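Local coordinates for ribosomal protein S2-related protein (Deinococcus radiodurans, PDB 2JH3) that binds a 4Fe-4S cluster and may act as a sirohydrochlorin ferrochelatase, its fold resembling the chelatases, at residues H277-A282 against H382-L387; R285-R290 against T439-V444; G292-V297 against L366-L371; P373-E378 against G446-A451; T416-V421 against R429-H434. All coordinates share one frame; numbering follows the deposited sequence.

Contacts 1, 2 and 4 join the stabilising domain to the cluster-binding domain, while contact 3 lies within the first and contact 5 within the second. Contacts 1 and 2 use helix 275-290; the chain then enters the hairpin of contact 3 and returns through helices 361-371 and 375-383, the latter shared by contacts 1 and 4. Contact 3 falls within the sequence spans of contacts 1 and 2, as contact 5 does within those of contacts 2 and 4. Contacts 1 to 4 have centres about 10 to 16 Å apart and touch one another; contact 5 is about 15 Å from contact 4, which it meets at the cluster, and 23 Å or more from the rest.

Contact 1 of 5, residues H277-A282 against H382-L387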
# COMPACT_ATOMS: atom_id res chain seq x y z
N HIS A 277 27.13 10.76 -15.30
CA HIS A 277 26.96 10.37 -13.89
C HIS A 277 27.52 11.44 -13.02
O HIS A 277 26.87 11.81 -12.04
CB HIS A 277 27.59 8.97 -13.59
CG HIS A 277 27.67 8.59 -12.13
ND1 HIS A 277 28.61 9.12 -11.27
CD2 HIS A 277 26.94 7.69 -11.39
CE1 HIS A 277 28.47 8.56 -10.07
NE2 HIS A 277 27.47 7.69 -10.12
N ALA A 278 28.72 11.98 -13.31
CA ALA A 278 29.26 12.97 -12.41
C ALA A 278 28.38 14.24 -12.32
O ALA A 278 28.22 14.83 -11.23
CB ALA A 278 30.71 13.36 -12.81
N GLU A 279 27.79 14.65 -13.43
CA GLU A 279 26.88 15.80 -13.42
C GLU A 279 25.69 15.65 -12.49
O GLU A 279 25.29 16.58 -11.78
CB GLU A 279 26.38 16.05 -14.83
CG GLU A 279 27.44 16.64 -15.76
CD GLU A 279 26.93 16.86 -17.19
OE1 GLU A 279 25.73 17.12 -17.39
OE2 GLU A 279 27.72 16.69 -18.09
N ALA A 280 25.07 14.45 -12.51
CA ALA A 280 23.88 14.20 -11.71
C ALA A 280 24.22 14.27 -10.23
O ALA A 280 23.48 14.86 -9.44
CB ALA A 280 23.23 12.95 -12.07
N TRP A 281 25.41 13.82 -9.87
CA TRP A 281 25.78 13.91 -8.47
C TRP A 281 26.19 15.31 -8.08
O TRP A 281 26.00 15.68 -6.93
CB TRP A 281 26.77 12.77 -8.08
CG TRP A 281 25.96 11.49 -8.11
CD1 TRP A 281 25.85 10.63 -9.12
CD2 TRP A 281 25.10 11.01 -7.06
NE1 TRP A 281 25.02 9.60 -8.78
CE2 TRP A 281 24.51 9.84 -7.53
CE3 TRP A 281 24.74 11.50 -5.81
CZ2 TRP A 281 23.59 9.12 -6.78
CZ3 TRP A 281 23.83 10.79 -5.04
CH2 TRP A 281 23.27 9.60 -5.53
N ALA A 282 26.70 16.10 -9.02
CA ALA A 282 26.90 17.55 -8.75
C ALA A 282 25.56 18.25 -8.47
O ALA A 282 25.45 19.15 -7.57
CB ALA A 282 27.61 18.22 -9.88
N HIS A 382 16.14 13.18 -17.01
CA HIS A 382 14.85 13.64 -17.45
C HIS A 382 14.76 15.16 -17.54
O HIS A 382 14.30 15.65 -18.54
CB HIS A 382 13.74 13.04 -16.59
CG HIS A 382 12.38 13.29 -17.14
ND1 HIS A 382 11.99 12.90 -18.40
CD2 HIS A 382 11.29 13.85 -16.57
CE1 HIS A 382 10.72 13.19 -18.58
NE2 HIS A 382 10.27 13.78 -17.50
N GLU A 383 15.27 15.88 -16.54
CA GLU A 383 15.33 17.35 -16.55
C GLU A 383 16.16 17.95 -17.73
O GLU A 383 15.85 19.04 -18.25
CB GLU A 383 15.92 17.84 -15.24
CG GLU A 383 15.07 17.78 -14.05
CD GLU A 383 13.79 18.67 -14.01
OE1 GLU A 383 13.43 19.40 -14.95
OE2 GLU A 383 13.12 18.58 -12.97
N HIS A 384 17.19 17.23 -18.12
CA HIS A 384 17.96 17.53 -19.30
C HIS A 384 17.37 16.95 -20.57
O HIS A 384 18.04 16.87 -21.58
CB HIS A 384 19.39 16.99 -19.14
CG HIS A 384 20.31 17.97 -18.52
ND1 HIS A 384 20.18 19.33 -18.71
CD2 HIS A 384 21.39 17.80 -17.73
CE1 HIS A 384 21.12 19.96 -18.02
NE2 HIS A 384 21.87 19.05 -17.41
N ARG A 385 16.14 16.50 -20.50
CA ARG A 385 15.39 16.04 -21.67
C ARG A 385 16.06 14.87 -22.41
O ARG A 385 16.03 14.77 -23.60
CB ARG A 385 15.06 17.26 -22.60
CG ARG A 385 14.17 18.34 -21.95
CD ARG A 385 14.49 19.77 -22.45
NE ARG A 385 14.32 19.96 -23.91
CZ ARG A 385 13.83 21.05 -24.54
NH1 ARG A 385 13.36 22.12 -23.89
NH2 ARG A 385 13.76 21.06 -25.87
N ARG A 386 16.69 13.96 -21.70
CA ARG A 386 17.32 12.87 -22.42
C ARG A 386 17.23 11.53 -21.71
O ARG A 386 18.11 10.70 -21.84
CB ARG A 386 18.79 13.22 -22.69
CG ARG A 386 19.70 13.24 -21.47
CD ARG A 386 20.80 14.23 -21.66
NE ARG A 386 21.80 14.14 -20.61
CZ ARG A 386 22.65 15.12 -20.29
NH1 ARG A 386 22.64 16.32 -20.94
NH2 ARG A 386 23.52 14.91 -19.31
N LEU A 387 16.15 11.28 -21.00
CA LEU A 387 16.02 9.98 -20.37
C LEU A 387 15.42 9.04 -21.39
O LEU A 387 14.32 9.31 -21.81
CB LEU A 387 15.09 10.06 -19.13
CG LEU A 387 14.83 8.71 -18.45
CD1 LEU A 387 16.10 8.10 -17.94
CD2 LEU A 387 13.89 8.81 -17.32
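Helix 275-290 presents Glu279 to the chain that leaves helix 375-383, where His384 is the first residue to depart from helical angles and Arg386 follows two residues later. The carboxylate and the guanidinium form a long salt bridge, 3.7 Å from Glu279 OE1 to Arg386 NH2. The oxygen comes in at the guanidinium edge, close to its plane, but the two flat groups are turned 77° from each other and their chains cross nearly at a right angle. A Schellman motif ends helix 375-383 here: Arg385, with positive phi, is its C-prime residue, and Arg385 N bonds to His382 O at 2.8 Å. The turn lets Arg386 come back toward helix 275-290. Its CG sits between the backbone N and the carbonyl carbon (chi1 70°), and the chain then runs out straight as far as NE. His384 CD2 lies 3.5 Å above the Arg386 guanidinium plane, displaced toward its rim. Glu279 OE1 has a firmer partner in the hydroxyl of Tyr380, whose ring also meets that of His384 with the planes about perpendicular. Glu279 OE1 is 4.3 Å from His384 NE2, and the carboxylate and the neighbouring guanidinium would probably pull the imidazole's protonation in opposite directions.

Contact 2 of 5, residues R285-R290 against T439-V444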
# COMPACT_ATOMS: atom_id res chain seq x y z
N ARG A 285 24.48 17.15 -4.84
CA ARG A 285 25.24 17.91 -3.84
C ARG A 285 24.72 19.35 -3.65
O ARG A 285 24.56 19.84 -2.56
CB ARG A 285 26.71 17.94 -4.20
CG ARG A 285 27.39 16.67 -3.86
CD ARG A 285 28.90 16.73 -3.90
NE ARG A 285 29.41 17.18 -5.22
CZ ARG A 285 29.60 16.42 -6.29
NH1 ARG A 285 29.33 15.11 -6.29
NH2 ARG A 285 30.09 16.96 -7.39
N HIS A 286 24.37 19.99 -4.74
CA HIS A 286 23.77 21.30 -4.67
C HIS A 286 22.46 21.32 -3.91
O HIS A 286 22.20 22.13 -3.00
CB HIS A 286 23.56 21.75 -6.12
CG HIS A 286 23.24 23.22 -6.22
ND1 HIS A 286 21.95 23.69 -6.21
CD2 HIS A 286 24.05 24.30 -6.24
CE1 HIS A 286 21.98 25.01 -6.26
NE2 HIS A 286 23.25 25.40 -6.31
N LEU A 287 21.58 20.42 -4.30
CA LEU A 287 20.36 20.22 -3.55
C LEU A 287 20.56 19.89 -2.08
O LEU A 287 19.81 20.40 -1.22
CB LEU A 287 19.60 19.04 -4.17
CG LEU A 287 18.23 18.80 -3.59
CD1 LEU A 287 17.31 18.39 -4.66
CD2 LEU A 287 18.17 17.72 -2.42
N ALA A 288 21.50 19.01 -1.78
CA ALA A 288 21.80 18.60 -0.37
C ALA A 288 22.27 19.76 0.55
O ALA A 288 21.91 19.89 1.75
CB ALA A 288 22.88 17.46 -0.40
N GLU A 289 23.18 20.69 0.07
CA GLU A 289 23.68 21.82 0.93
C GLU A 289 22.56 22.81 1.24
O GLU A 289 22.62 23.54 2.23
CB GLU A 289 24.87 22.59 0.35
CG GLU A 289 25.80 21.74 -0.53
OE2 GLU A 289 27.57 21.21 0.99
N ARG A 290 21.50 22.83 0.40
CA ARG A 290 20.39 23.69 0.71
C ARG A 290 19.30 23.00 1.49
O ARG A 290 18.38 23.66 1.92
CB ARG A 290 19.78 24.18 -0.61
CG ARG A 290 20.77 24.91 -1.53
CD ARG A 290 20.24 25.09 -2.98
NE ARG A 290 18.92 24.49 -3.28
CZ ARG A 290 18.62 23.65 -4.29
NH1 ARG A 290 17.38 23.22 -4.41
NH2 ARG A 290 19.50 23.22 -5.20
N THR A 439 10.80 17.28 -11.74
CA THR A 439 11.34 16.25 -10.87
C THR A 439 11.79 16.79 -9.54
O THR A 439 11.69 17.98 -9.24
CB THR A 439 12.55 15.52 -11.45
OG1 THR A 439 13.67 16.38 -11.37
CG2 THR A 439 12.32 15.04 -12.87
N ILE A 440 12.34 15.88 -8.70
CA ILE A 440 13.01 16.29 -7.51
C ILE A 440 13.94 17.44 -7.66
O ILE A 440 14.04 18.29 -6.72
CB ILE A 440 13.80 15.08 -6.85
CG1 ILE A 440 14.83 14.53 -7.81
CG2 ILE A 440 12.73 14.08 -6.38
CD1 ILE A 440 15.74 13.42 -7.12
N PHE A 441 14.62 17.49 -8.79
CA PHE A 441 15.53 18.62 -9.06
C PHE A 441 14.86 19.97 -9.33
O PHE A 441 15.54 21.04 -9.20
CB PHE A 441 16.49 18.25 -10.16
CG PHE A 441 17.50 17.22 -9.74
CD1 PHE A 441 18.34 17.46 -8.66
CD2 PHE A 441 17.60 16.06 -10.37
CE1 PHE A 441 19.21 16.50 -8.24
CE2 PHE A 441 18.48 15.09 -9.94
CZ PHE A 441 19.28 15.30 -8.89
N SER A 442 13.57 19.97 -9.66
CA SER A 442 12.76 21.19 -9.69
C SER A 442 12.02 21.47 -8.38
O SER A 442 11.09 22.26 -8.35
CB SER A 442 11.73 21.18 -10.80
OG SER A 442 12.39 20.97 -12.03
N GLY A 443 12.37 20.79 -7.32
CA GLY A 443 11.75 21.00 -6.03
C GLY A 443 10.45 20.24 -5.81
O GLY A 443 9.74 20.50 -4.81
N VAL A 444 10.14 19.26 -6.65
CA VAL A 444 8.96 18.41 -6.46
C VAL A 444 9.36 17.05 -5.86
O VAL A 444 9.83 16.19 -6.59
CB VAL A 444 8.16 18.21 -7.78
CG1 VAL A 444 6.86 17.48 -7.50
CG2 VAL A 444 7.81 19.55 -8.34
O HOH W 1 17.86 21.15 -7.27
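The ST turn that begins at Thr439 carries Ile440 and Phe441 up to Leu287 on helix 275-290. In this turn Thr439 OG1 accepts from Phe441 N at 3.0 Å. One methyl of Leu287 does the touching: CD1 lies 3.9 Å from Ile440 O and 4.2 Å from Phe441 CD1, meeting the aromatic ring at a slant. With CG opposite the backbone N (chi1 -174°), the leucine reaches off the helix toward the loop. Here a helix of the stabilising domain packs on a short 3-10 segment of the iron-sulfur domain, whose loop leads toward strand 448-450. That loop closes on one carbonyl, Thr439 O, which Ser442 N (2.8 Å) and Val444 N (3.3 Å) approach from opposite faces of its plane. Glu383 adds a second hold, its OE2 hydrogen-bonded to both the Thr439 and the Ser442 hydroxyls. Beside the apolar touch a water links the segments, donating to Phe441 O at 3.0 Å and accepting only weakly from Arg290 NH2. Arg290 NH2 also donates to His286 ND1 at 2.7 Å, a bond that keeps within 9° of the guanidinium plane but leaves the imidazole plane by 21°. Val444 packs on Leu312 of the second subunit.

Contact 3 of 5, residues G292-V297 against L366-L371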
# COMPACT_ATOMS: atom_id res chain seq x y z
N GLY A 292 16.77 19.52 1.15
CA GLY A 292 15.76 19.21 0.12
C GLY A 292 15.03 17.98 0.53
O GLY A 292 15.34 17.37 1.54
N ARG A 293 14.05 17.63 -0.29
CA ARG A 293 13.25 16.44 -0.13
C ARG A 293 13.29 15.60 -1.38
O ARG A 293 13.16 16.13 -2.49
CB ARG A 293 11.81 16.84 0.16
CG ARG A 293 11.59 17.55 1.42
CD ARG A 293 10.31 18.42 1.41
NE ARG A 293 10.29 19.24 2.62
CZ ARG A 293 9.97 18.84 3.83
NH1 ARG A 293 9.40 17.64 4.06
NH2 ARG A 293 10.12 19.71 4.84
N LEU A 294 13.48 14.29 -1.22
CA LEU A 294 13.59 13.36 -2.32
C LEU A 294 12.64 12.23 -2.02
O LEU A 294 12.85 11.50 -1.04
CB LEU A 294 15.05 12.79 -2.41
CG LEU A 294 16.25 13.73 -2.56
CD1 LEU A 294 17.58 12.99 -2.84
CD2 LEU A 294 16.05 14.69 -3.72
N GLY A 295 11.53 12.10 -2.76
CA GLY A 295 10.54 11.06 -2.43
C GLY A 295 10.06 11.27 -1.02
O GLY A 295 9.53 12.32 -0.67
N GLU A 296 10.25 10.26 -0.16
CA GLU A 296 9.81 10.27 1.21
C GLU A 296 10.95 10.57 2.20
O GLU A 296 10.77 10.36 3.42
CB GLU A 296 9.25 8.91 1.57
CG GLU A 296 7.87 8.54 0.95
CD GLU A 296 7.28 7.20 1.58
OE1 GLU A 296 7.75 6.10 1.19
OE2 GLU A 296 6.28 7.27 2.36
N VAL A 297 12.03 11.14 1.70
CA VAL A 297 13.21 11.46 2.50
C VAL A 297 13.54 12.94 2.55
O VAL A 297 13.48 13.65 1.54
CB VAL A 297 14.45 10.64 2.02
CG1 VAL A 297 15.75 10.99 2.75
CG2 VAL A 297 14.15 9.22 2.31
N LEU A 366 26.80 6.91 -2.05
CA LEU A 366 26.43 5.48 -1.78
C LEU A 366 25.19 5.36 -0.94
O LEU A 366 24.39 4.54 -1.21
CB LEU A 366 27.60 4.67 -1.20
CG LEU A 366 27.40 3.13 -1.10
CD1 LEU A 366 27.16 2.49 -2.44
CD2 LEU A 366 28.61 2.48 -0.36
N GLY A 367 25.04 6.17 0.09
CA GLY A 367 23.85 6.25 0.84
C GLY A 367 22.57 6.40 0.08
O GLY A 367 21.65 5.60 0.19
N LEU A 368 22.58 7.38 -0.79
CA LEU A 368 21.43 7.67 -1.64
C LEU A 368 21.24 6.69 -2.76
O LEU A 368 20.10 6.40 -3.09
CB LEU A 368 21.56 9.11 -2.22
CG LEU A 368 20.84 10.36 -1.66
CD1 LEU A 368 19.84 10.17 -0.51
CD2 LEU A 368 21.70 11.48 -1.36
N GLU A 369 22.32 6.14 -3.32
CA GLU A 369 22.23 5.10 -4.29
C GLU A 369 21.69 3.76 -3.75
O GLU A 369 20.96 3.08 -4.49
CB GLU A 369 23.56 4.83 -4.97
CG GLU A 369 23.34 4.05 -6.26
CD GLU A 369 22.87 4.99 -7.38
OE1 GLU A 369 23.75 5.77 -7.83
OE2 GLU A 369 21.69 4.97 -7.78
N LEU A 370 22.05 3.37 -2.53
CA LEU A 370 21.46 2.19 -1.99
C LEU A 370 19.98 2.42 -1.51
O LEU A 370 19.23 1.46 -1.43
CB LEU A 370 22.33 1.64 -0.85
CG LEU A 370 23.76 1.16 -1.19
CD1 LEU A 370 24.54 0.75 0.03
CD2 LEU A 370 23.81 0.05 -2.31
N LEU A 371 19.64 3.62 -1.08
CA LEU A 371 18.34 3.95 -0.55
C LEU A 371 17.29 4.05 -1.65
O LEU A 371 16.18 3.49 -1.59
CB LEU A 371 18.41 5.31 0.13
CG LEU A 371 17.05 5.87 0.63
CD1 LEU A 371 16.45 5.07 1.69
CD2 LEU A 371 17.27 7.25 1.18
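Val297 of a hairpin and Leu371 of helix 361-371 make an apolar contact tip to tip, with Val297 CG2 3.9 Å from Leu371 CD2; CG of the leucine stands opposite its backbone N (chi1 174°), which extends the side chain toward the valine. A looser touch lies alongside, Leu294 CD1 to Leu368 CD1 at 4.3 Å. Leu368 and Leu371, three residues apart, come from one side of the helix, and all four of these side chains are buried. Backbone hydrogen bonds set the spacing on the hairpin side. Leu294 N donates to Val297 O at 2.8 Å and Val297 N to Leu294 O at 2.9 Å, closing a type II' turn with Gly295 at its positive-phi corner, so that this hydrogen-bonded pair offers two apolar side chains to the helix together. Of the polar groups at the turn, the Glu296 carboxylate is held by Leu351 N and by a salt bridge to Arg349 of the second subunit. Around this core, Leu284 of helix 275-290 touches both Leu294 and Leu368, Trp281 covers Leu368 further, and Leu308 of strand 305-310 meets Val297 and Leu368, fitting helix 361-371 against the antiparallel part of the sheet.

Contact 4 of 5, residues P373-E378 against G446-A451. With SF4 (iron/sulfur cluster), chain E.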
# COMPACT_ATOMS: atom_id res chain seq x y z
N PRO A 373 17.88 3.53 -5.54
CA PRO A 373 18.66 3.20 -6.76
C PRO A 373 18.15 3.84 -8.02
O PRO A 373 16.97 3.77 -8.30
CB PRO A 373 18.50 1.70 -6.87
CG PRO A 373 18.23 1.28 -5.57
CD PRO A 373 17.50 2.30 -4.85
N ALA A 374 19.07 4.52 -8.73
CA ALA A 374 18.87 5.10 -10.04
C ALA A 374 18.03 6.34 -10.09
O ALA A 374 17.95 6.95 -11.13
CB ALA A 374 18.35 4.05 -11.09
N VAL A 375 17.46 6.75 -8.96
CA VAL A 375 16.58 7.88 -8.93
C VAL A 375 17.33 9.18 -9.25
O VAL A 375 16.83 10.03 -9.94
CB VAL A 375 15.81 7.91 -7.56
CG1 VAL A 375 15.11 9.19 -7.36
CG2 VAL A 375 14.81 6.76 -7.47
N ILE A 376 18.50 9.39 -8.67
CA ILE A 376 19.24 10.64 -8.92
C ILE A 376 19.62 10.85 -10.42
O ILE A 376 19.32 11.88 -11.01
CB ILE A 376 20.53 10.72 -8.00
CG1 ILE A 376 20.18 10.99 -6.52
CG2 ILE A 376 21.52 11.72 -8.58
CD1 ILE A 376 19.17 11.82 -6.26
N GLU A 377 20.16 9.80 -11.01
CA GLU A 377 20.63 9.78 -12.37
C GLU A 377 19.47 9.91 -13.38
O GLU A 377 19.58 10.60 -14.39
CB GLU A 377 21.34 8.43 -12.57
CG GLU A 377 22.65 8.23 -11.74
CD GLU A 377 22.48 7.46 -10.44
OE1 GLU A 377 21.37 7.33 -9.97
OE2 GLU A 377 23.50 7.04 -9.85
N GLU A 378 18.39 9.20 -13.14
CA GLU A 378 17.18 9.27 -14.00
C GLU A 378 16.49 10.56 -13.94
O GLU A 378 16.07 11.10 -14.96
CB GLU A 378 16.20 8.16 -13.63
CG GLU A 378 16.73 6.88 -14.08
CD GLU A 378 15.87 5.69 -13.68
OE1 GLU A 378 14.98 5.83 -12.80
OE2 GLU A 378 16.14 4.57 -14.20
N GLY A 446 7.87 14.25 -4.94
CA GLY A 446 7.30 13.13 -5.62
C GLY A 446 7.41 13.07 -7.11
O GLY A 446 6.76 12.24 -7.71
N GLY A 447 8.30 13.87 -7.73
CA GLY A 447 8.47 13.80 -9.19
C GLY A 447 9.64 12.94 -9.54
O GLY A 447 10.76 13.40 -9.49
N LEU A 448 9.38 11.65 -9.83
CA LEU A 448 10.43 10.73 -10.18
C LEU A 448 10.05 9.99 -11.43
O LEU A 448 8.96 9.51 -11.52
CB LEU A 448 10.60 9.71 -9.06
CG LEU A 448 11.14 10.08 -7.68
CD1 LEU A 448 10.20 10.86 -6.87
CD2 LEU A 448 11.37 8.83 -6.93
N PRO A 449 10.93 9.93 -12.41
CA PRO A 449 10.55 9.10 -13.61
C PRO A 449 10.73 7.60 -13.52
O PRO A 449 11.63 7.09 -12.84
CB PRO A 449 11.46 9.66 -14.69
CG PRO A 449 12.69 10.20 -13.94
CD PRO A 449 12.22 10.63 -12.59
N CYS A 450 9.86 6.89 -14.24
CA CYS A 450 9.96 5.45 -14.45
C CYS A 450 10.22 5.24 -15.95
O CYS A 450 9.38 5.64 -16.79
CB CYS A 450 8.72 4.67 -14.05
SG CYS A 450 8.94 2.90 -14.41
N ALA A 451 11.39 4.66 -16.27
CA ALA A 451 11.82 4.56 -17.64
C ALA A 451 11.46 3.20 -18.24
O ALA A 451 11.63 3.00 -19.46
CB ALA A 451 13.37 4.80 -17.73
FE1 SF4 E . 7.74 1.85 -12.80
FE2 SF4 E . 7.44 -0.43 -11.35
FE3 SF4 E . 7.10 2.00 -10.21
FE4 SF4 E . 5.25 1.06 -11.99
S1 SF4 E . 5.74 0.13 -9.92
S2 SF4 E . 6.12 3.20 -11.96
S3 SF4 E . 6.62 -0.05 -13.50
S4 SF4 E . 9.10 1.16 -10.97
O HOH W 2 13.42 7.29 -11.02
O HOH W 3 13.06 4.00 -13.98
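Glu378 OE1 takes hydrogen bonds from two waters that tie helix 375-383 to the strand bearing a cluster ligand. One water donates to Glu378 OE1 at 2.8 Å and to Pro449 O at 2.6 Å; the other donates to Glu378 OE1 at 2.9 Å and accepts from Ala451 N, also at 2.9 Å. The buried carboxylate thus serves, through water, a carbonyl and an amide just before and just after Cys450, while its OE2 makes a salt bridge with Arg60. An extended chain beyond CG, which stands opposite the carbonyl carbon (chi1 -72°), carries the carboxylate to this place. Direct packing fills in beside the waters. Pro449 CG rests 3.6 Å from Glu378 O, and Val375 and Leu448 cross obliquely, closest at Val375 CG1 to Leu448 CD2, 3.8 Å. Cys450 points its CB away from the helix and binds iron FE1 of the 4Fe-4S cluster through SG at 2.3 Å, so the face of the strand turned from the helix holds the metal. Strand 448-450 runs parallel to strand 427-429, whose Arg427 touches Val375, Leu448 and Cys450, while on another side of helix 375-383 Ile376 packs against Ala280, Trp281 and Leu284 of helix 275-290.

Contact 5 of 5, residues T416-V421 against R429-H434; sequences TVAAQV and RLWAGH
Arg429 leans its guanidinium over the backbone of helix 411-422 at Ala418 and Ala419. The side chain is extended beyond CG, which brings Arg429 NE to 3.9 Å from Ala418 CB. Further out, Arg429 NH1 is 3.7 Å from Ala419 CA, and Arg429 NH2 donates to a water at 3.2 Å that in turn gives a weak bond to Ala419 O. Replacing Arg429 by an alanine would probably leave that water without its donor and open a gap between the helix and the His434 ring. Leu430 follows, its backbone N bonded to Cys450 O. Trp431 then folds back beneath Arg429, whose CB stands 3.4 Å above the indole plane, and Trp431 CH2 touches Ala418 CB at 4.4 Å. Trp431 forms part of the wall of the iron-sulfur pocket: it touches the cluster as well as the cluster's ligand Cys450, and helix 411-422 supplies another ligand, Cys422. Past the 3-10 segment 430-431 the loop curls round Arg429 O, which accepts from Ala432 N (3.0 Å) and His434 N (3.3 Å) on opposite faces of its plane. Between them Gly433 adopts a phi of 84°, where a side chain would jam against the preceding carbonyl. The curl returns His434 to Arg429, with His434 CE1 3.3 Å above the centre of the Arg429 guanidinium, on the face turned from Ala418 O.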
# COMPACT_ATOMS: atom_id res chain seq x y z
N THR A 416 -4.54 -1.65 -17.21
CA THR A 416 -5.31 -1.93 -16.04
C THR A 416 -4.51 -2.41 -14.84
O THR A 416 -4.75 -1.99 -13.67
CB THR A 416 -6.36 -3.00 -16.47
OG1 THR A 416 -7.27 -2.38 -17.41
CG2 THR A 416 -7.07 -3.49 -15.36
N VAL A 417 -3.53 -3.30 -15.11
CA VAL A 417 -2.64 -3.78 -14.06
C VAL A 417 -1.69 -2.67 -13.61
O VAL A 417 -1.52 -2.51 -12.43
CB VAL A 417 -1.85 -5.02 -14.53
CG1 VAL A 417 -0.88 -5.54 -13.44
CG2 VAL A 417 -2.82 -6.13 -14.93
N ALA A 418 -1.12 -1.91 -14.54
CA ALA A 418 -0.22 -0.84 -14.17
C ALA A 418 -0.92 0.19 -13.29
O ALA A 418 -0.34 0.65 -12.31
CB ALA A 418 0.36 -0.24 -15.36
N ALA A 419 -2.19 0.52 -13.56
CA ALA A 419 -2.92 1.49 -12.70
C ALA A 419 -3.00 0.98 -11.27
O ALA A 419 -2.82 1.72 -10.30
CB ALA A 419 -4.34 1.77 -13.23
N GLN A 420 -3.17 -0.33 -11.12
CA GLN A 420 -3.28 -0.95 -9.79
C GLN A 420 -1.94 -1.10 -9.09
O GLN A 420 -1.82 -0.79 -7.90
CB GLN A 420 -3.97 -2.29 -9.87
CG GLN A 420 -5.48 -2.24 -10.24
CD GLN A 420 -6.37 -1.25 -9.40
OE1 GLN A 420 -6.44 -1.34 -8.17
NE2 GLN A 420 -7.04 -0.27 -10.12
N VAL A 421 -0.93 -1.58 -9.80
CA VAL A 421 0.41 -1.79 -9.21
C VAL A 421 1.18 -0.48 -8.99
O VAL A 421 1.64 -0.19 -7.89
CB VAL A 421 1.23 -2.62 -10.16
CG1 VAL A 421 2.73 -2.66 -9.75
CG2 VAL A 421 0.67 -4.03 -10.11
N ARG A 429 5.23 6.60 -14.97
CA ARG A 429 5.52 5.66 -16.10
C ARG A 429 5.60 6.32 -17.44
O ARG A 429 4.66 6.34 -18.22
CB ARG A 429 4.57 4.45 -16.06
CG ARG A 429 3.10 4.75 -16.07
CD ARG A 429 2.34 3.47 -15.73
NE ARG A 429 0.87 3.58 -15.74
CZ ARG A 429 0.15 4.02 -14.71
NH1 ARG A 429 -1.17 4.02 -14.79
NH2 ARG A 429 0.73 4.42 -13.57
N LEU A 430 6.77 6.84 -17.74
CA LEU A 430 7.06 7.49 -19.00
C LEU A 430 6.83 6.55 -20.20
O LEU A 430 6.44 6.98 -21.30
CB LEU A 430 8.51 7.90 -19.01
CG LEU A 430 8.91 9.33 -18.67
CD1 LEU A 430 7.94 10.15 -17.83
CD2 LEU A 430 10.36 9.37 -18.25
N TRP A 431 7.07 5.28 -19.95
CA TRP A 431 7.02 4.26 -20.97
C TRP A 431 5.58 3.98 -21.38
O TRP A 431 5.34 3.30 -22.36
CB TRP A 431 7.69 2.97 -20.47
CG TRP A 431 7.10 2.40 -19.13
CD1 TRP A 431 7.61 2.62 -17.89
CD2 TRP A 431 5.98 1.54 -18.95
NE1 TRP A 431 6.83 2.03 -16.94
CE2 TRP A 431 5.85 1.31 -17.56
CE3 TRP A 431 5.06 0.91 -19.83
CZ2 TRP A 431 4.83 0.52 -17.01
CZ3 TRP A 431 4.09 0.08 -19.28
CH2 TRP A 431 3.98 -0.10 -17.89
N ALA A 432 4.62 4.39 -20.55
CA ALA A 432 3.20 4.20 -20.82
C ALA A 432 2.54 5.51 -21.32
O ALA A 432 1.33 5.63 -21.34
CB ALA A 432 2.53 3.67 -19.59
N GLY A 433 3.34 6.52 -21.64
CA GLY A 433 2.82 7.82 -22.10
C GLY A 433 2.40 8.79 -21.01
O GLY A 433 1.88 9.86 -21.27
N HIS A 434 2.67 8.43 -19.77
CA HIS A 434 2.43 9.40 -18.70
C HIS A 434 3.56 10.40 -18.75
O HIS A 434 4.69 10.06 -18.96
CB HIS A 434 2.38 8.68 -17.36
CG HIS A 434 1.13 7.89 -17.14
ND1 HIS A 434 0.52 7.82 -15.92
CD2 HIS A 434 0.37 7.15 -18.00
CE1 HIS A 434 -0.59 7.09 -16.02
NE2 HIS A 434 -0.70 6.68 -17.28
O HOH W 4 -1.29 4.56 -11.07